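Local coordinates for GTPase-activating protein BEM3 (Saccharomyces cerevisiae S288C, PDB 6FSF) that acts as a GTPase-activating protein for Cdc42 and, less efficiently, Rho1, this piece being its tandem PX and PH domains, at residues T227-S230 with K231-E234; K92-T95 with R96-L100. All coordinates share one frame; numbering follows the deposited sequence.

Interaction 1. Residues T227-S230 with K231-E234; sequences TETS and KERE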
loop_
_atom_site.group_PDB
_atom_site.type_symbol
_atom_site.label_atom_id
_atom_site.label_comp_id
_atom_site.label_asym_id
_atom_site.label_seq_id
_atom_site.Cartn_x
_atom_site.Cartn_y
_atom_site.Cartn_z
ATOM N N THR A 227 -8.477 -0.592 7.300
ATOM C CA THR A 227 -7.258 -1.152 6.740
ATOM C C THR A 227 -7.244 -0.959 5.228
ATOM O O THR A 227 -8.246 -0.600 4.610
ATOM C CB THR A 227 -7.125 -2.637 7.091
ATOM O OG1 THR A 227 -8.357 -3.314 6.812
ATOM C CG2 THR A 227 -6.771 -2.814 8.561
ATOM N N GLU A 228 -6.079 -1.208 4.629
ATOM C CA GLU A 228 -5.944 -1.033 3.188
ATOM C C GLU A 228 -6.599 -2.163 2.405
ATOM O O GLU A 228 -7.019 -1.954 1.261
ATOM C CB GLU A 228 -4.467 -0.912 2.810
ATOM C CG GLU A 228 -3.803 0.341 3.349
ATOM C CD GLU A 228 -2.393 0.517 2.830
ATOM O OE1 GLU A 228 -1.439 0.210 3.574
ATOM O OE2 GLU A 228 -2.243 0.954 1.669
ATOM N N THR A 229 -6.696 -3.352 2.993
ATOM C CA THR A 229 -7.324 -4.495 2.350
ATOM C C THR A 229 -8.322 -5.132 3.306
ATOM O O THR A 229 -8.281 -4.912 4.520
ATOM C CB THR A 229 -6.292 -5.546 1.911
ATOM O OG1 THR A 229 -5.651 -6.101 3.067
ATOM C CG2 THR A 229 -5.240 -4.923 1.004
ATOM N N SER A 230 -9.232 -5.928 2.739
ATOM C CA SER A 230 -10.179 -6.662 3.568
ATOM C C SER A 230 -9.492 -7.786 4.333
ATOM O O SER A 230 -9.933 -8.148 5.430
ATOM C CB SER A 230 -11.318 -7.212 2.711
ATOM O OG SER A 230 -10.840 -8.167 1.781
ATOM N N LYS A 231 -8.414 -8.346 3.776
ATOM C CA LYS A 231 -7.653 -9.354 4.504
ATOM C C LYS A 231 -6.999 -8.754 5.739
ATOM O O LYS A 231 -6.959 -9.385 6.801
ATOM C CB LYS A 231 -6.594 -9.984 3.598
ATOM C CG LYS A 231 -5.721 -11.008 4.311
ATOM C CD LYS A 231 -4.548 -11.458 3.459
ATOM C CE LYS A 231 -3.730 -12.511 4.190
ATOM N NZ LYS A 231 -2.598 -13.019 3.367
ATOM N N GLU A 232 -6.480 -7.530 5.619
ATOM C CA GLU A 232 -5.863 -6.875 6.765
ATOM C C GLU A 232 -6.872 -6.622 7.877
ATOM O O GLU A 232 -6.506 -6.642 9.058
ATOM C CB GLU A 232 -5.201 -5.567 6.329
ATOM C CG GLU A 232 -3.709 -5.689 6.075
ATOM C CD GLU A 232 -2.918 -5.854 7.358
ATOM O OE1 GLU A 232 -2.856 -4.886 8.146
ATOM O OE2 GLU A 232 -2.370 -6.953 7.583
ATOM N N ARG A 233 -8.139 -6.385 7.527
ATOM C CA ARG A 233 -9.164 -6.275 8.560
ATOM C C ARG A 233 -9.366 -7.607 9.270
ATOM O O ARG A 233 -9.517 -7.644 10.495
ATOM C CB ARG A 233 -10.483 -5.778 7.968
ATOM C CG ARG A 233 -11.615 -5.728 8.992
ATOM C CD ARG A 233 -12.808 -4.912 8.518
ATOM N NE ARG A 233 -13.518 -5.549 7.413
ATOM C CZ ARG A 233 -14.692 -5.136 6.948
ATOM N NH1 ARG A 233 -15.293 -4.086 7.493
ATOM N NH2 ARG A 233 -15.268 -5.773 5.939
ATOM N N GLU A 234 -9.363 -8.711 8.517
ATOM C CA GLU A 234 -9.438 -10.031 9.137
ATOM C C GLU A 234 -8.275 -10.249 10.095
ATOM O O GLU A 234 -8.468 -10.693 11.234
ATOM C CB GLU A 234 -9.451 -11.122 8.064
ATOM C CG GLU A 234 -10.755 -11.266 7.300
ATOM C CD GLU A 234 -10.735 -12.448 6.348
ATOM O OE1 GLU A 234 -10.219 -13.519 6.737
ATOM O OE2 GLU A 234 -11.223 -12.306 5.206
#
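The carbonyl oxygen of Thr229 accepts two bonds: the hydroxyl OG1 of Thr227 donates to Thr229 O at 2.8 Å, and Arg233 N reaches the same Thr229 O at 3.4 Å, a weak bond. The hydroxyl arrives 21° out of the carbonyl plane. Thr229 is also the N-cap of the helix, since its own OG1 accepts from Glu232 N at 3.0 Å with an N-H...O angle of 154°. The first torsion explains this reach: with chi1 at 65°, OG1 sits between the backbone N and the carbonyl carbon, facing the first turn. Glu232 CB also packs against the cap, 3.3 Å from Thr229 OG1 and 3.6 Å from Thr227 CB. Thr227 crosses Arg233 at about a right angle, with OG1 3.5 Å from Arg233 CB. Beyond the cap, Glu234 N bonds to Ser230 O at 3.2 Å, the regular helical i to i+4 pattern. An alanine in place of Thr227 would take away the hydroxyl and is likely to leave Thr229 O without its short bond, relying more on the weak one from Arg233 N. The turn joins the last PH strand, 221-226, to the C-terminal helix of the PH domain, 230-240; Glu232 forms a salt bridge with Lys141, Arg233 NH1 bonds to the carbonyls of Gly206 and Ile193, and Thr227 packs on Leu145 of strand 142-148.

Interaction 2. Residues K92-T95 with R96-L100; sequences KVDT and RKNIL
Near the start of helix 90-107 of the PX domain, Arg96 folds back along the preceding turn and brings a face of its guanidinium against Val93. Val93 CG2 lies 4.1 Å above the guanidinium plane, over its centre, so the methyl meets a flat face and not an edge. The path there begins at chi1 71°, which places CG between the backbone N and the carbonyl carbon; from CG to NE the chain is extended, and CG passes 3.4 Å from Lys92 O. The buried polar end is satisfied elsewhere, by Leu84 O at NH1 and Thr26 OG1 at NE, so Val93 supplies apolar packing while those partners would hold the group in its orientation. The backbone is helical, with firm bonds from Arg96 N to Lys92 O, 2.9 Å and nearly straight at 174°, and from Ile99 N to Thr95 O, 3.1 Å, while Lys97 N to Val93 O is weak. On another side of the helix, Asn98 ND2 makes a bond of 3.3 Å to Asp94 OD2, weak because its angle at the hydrogen is 120°; the amide and carboxylate planes stand roughly perpendicular. The other carboxylate oxygen, OD1, bonds to Asn205 of the PH domain. Thr95 and Ile99 run side by side, with CG2 of Thr95 4.0 Å from CD1 of Ile99. The buried side of the helix rests on strand 19-29, where Val93 and Leu100 pack on Thr26 and Arg96 on Leu27, while Lys97 meets Thr229 in the loop that leads from strand 221-226 to helix 230-240.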
loop_
_atom_site.group_PDB
_atom_site.type_symbol
_atom_site.label_atom_id
_atom_site.label_comp_id
_atom_site.label_asym_id
_atom_site.label_seq_id
_atom_site.Cartn_x
_atom_site.Cartn_y
_atom_site.Cartn_z
ATOM N N LYS A 92 -11.023 4.698 -1.740
ATOM C CA LYS A 92 -10.057 5.022 -2.786
ATOM C C LYS A 92 -8.723 4.328 -2.541
ATOM O O LYS A 92 -8.086 3.838 -3.482
ATOM C CB LYS A 92 -9.850 6.533 -2.872
ATOM C CG LYS A 92 -11.084 7.339 -3.241
ATOM C CD LYS A 92 -10.692 8.789 -3.456
ATOM C CE LYS A 92 -11.840 9.737 -3.182
ATOM N NZ LYS A 92 -11.366 11.148 -3.195
ATOM N N VAL A 93 -8.282 4.287 -1.282
ATOM C CA VAL A 93 -7.029 3.620 -0.936
ATOM C C VAL A 93 -7.090 2.148 -1.319
ATOM O O VAL A 93 -6.133 1.589 -1.872
ATOM C CB VAL A 93 -6.732 3.800 0.564
ATOM C CG1 VAL A 93 -5.580 2.910 0.998
ATOM C CG2 VAL A 93 -6.433 5.257 0.867
ATOM N N ASP A 94 -8.221 1.500 -1.033
ATOM C CA ASP A 94 -8.405 0.101 -1.401
ATOM C C ASP A 94 -8.361 -0.082 -2.912
ATOM O O ASP A 94 -7.752 -1.031 -3.418
ATOM C CB ASP A 94 -9.734 -0.413 -0.845
ATOM C CG ASP A 94 -9.953 -1.886 -1.125
ATOM O OD1 ASP A 94 -9.942 -2.682 -0.163
ATOM O OD2 ASP A 94 -10.130 -2.252 -2.304
ATOM N N THR A 95 -9.001 0.825 -3.651
ATOM C CA THR A 95 -9.134 0.644 -5.093
ATOM C C THR A 95 -7.803 0.851 -5.806
ATOM O O THR A 95 -7.393 0.021 -6.628
ATOM C CB THR A 95 -10.198 1.594 -5.645
ATOM O OG1 THR A 95 -11.456 1.324 -5.014
ATOM C CG2 THR A 95 -10.350 1.407 -7.141
ATOM N N ARG A 96 -7.105 1.950 -5.496
ATOM C CA ARG A 96 -5.883 2.286 -6.223
ATOM C C ARG A 96 -4.791 1.246 -6.009
ATOM O O ARG A 96 -3.910 1.088 -6.863
ATOM C CB ARG A 96 -5.393 3.674 -5.810
ATOM C CG ARG A 96 -4.825 3.762 -4.397
ATOM C CD ARG A 96 -4.735 5.212 -3.936
ATOM N NE ARG A 96 -3.898 5.377 -2.753
ATOM C CZ ARG A 96 -3.769 6.519 -2.084
ATOM N NH1 ARG A 96 -4.430 7.599 -2.478
ATOM N NH2 ARG A 96 -2.982 6.581 -1.016
ATOM N N LYS A 97 -4.832 0.527 -4.886
ATOM C CA LYS A 97 -3.868 -0.543 -4.658
ATOM C C LYS A 97 -4.124 -1.723 -5.589
ATOM O O LYS A 97 -3.179 -2.369 -6.058
ATOM C CB LYS A 97 -3.922 -0.977 -3.195
ATOM C CG LYS A 97 -2.956 -2.085 -2.809
ATOM C CD LYS A 97 -3.038 -2.339 -1.314
ATOM C CE LYS A 97 -2.344 -3.629 -0.924
ATOM N NZ LYS A 97 -2.925 -4.800 -1.635
ATOM N N ASN A 98 -5.396 -2.013 -5.877
ATOM C CA ASN A 98 -5.712 -3.111 -6.786
ATOM C C ASN A 98 -5.339 -2.766 -8.221
ATOM O O ASN A 98 -4.848 -3.625 -8.964
ATOM C CB ASN A 98 -7.198 -3.463 -6.693
ATOM C CG ASN A 98 -7.600 -3.933 -5.311
ATOM O OD1 ASN A 98 -6.784 -4.470 -4.563
ATOM N ND2 ASN A 98 -8.867 -3.740 -4.966
ATOM N N ILE A 99 -5.570 -1.519 -8.632
ATOM C CA ILE A 99 -5.208 -1.108 -9.985
ATOM C C ILE A 99 -3.696 -1.158 -10.165
ATOM O O ILE A 99 -3.193 -1.586 -11.212
ATOM C CB ILE A 99 -5.767 0.295 -10.285
ATOM C CG1 ILE A 99 -7.282 0.325 -10.075
ATOM C CG2 ILE A 99 -5.397 0.732 -11.698
ATOM C CD1 ILE A 99 -7.908 1.662 -10.351
ATOM N N LEU A 100 -2.948 -0.717 -9.151
ATOM C CA LEU A 100 -1.492 -0.753 -9.242
ATOM C C LEU A 100 -0.979 -2.187 -9.304
ATOM O O LEU A 100 0.004 -2.470 -9.998
ATOM C CB LEU A 100 -0.874 -0.005 -8.062
ATOM C CG LEU A 100 -0.895 1.522 -8.148
ATOM C CD1 LEU A 100 -0.579 2.139 -6.797
ATOM C CD2 LEU A 100 0.085 2.010 -9.204
#

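Overall arrangement
Interactions 1 and 2 belong to different domains, the PH and the PX, yet their centres are about 13 Å apart and they touch directly. Glu228 CG approaches Val93 CG1 to 3.9 Å, Thr229 CG2 approaches Lys97 NZ to 3.5 Å, and Glu228 O lies 3.3 Å from Asp94 OD1, all packing contacts, so the loop ahead of the PH helix lies against helix 90-107. Polar links also cross the interface: the Glu228 carboxylate bonds to Ser25 and Thr26 of strand 19-29, the strand on which helix 90-107 rests. Asn205 is common to both contacts, pairing through its backbone with Thr227 of interaction 1. The two domains thus pack together here within one chain.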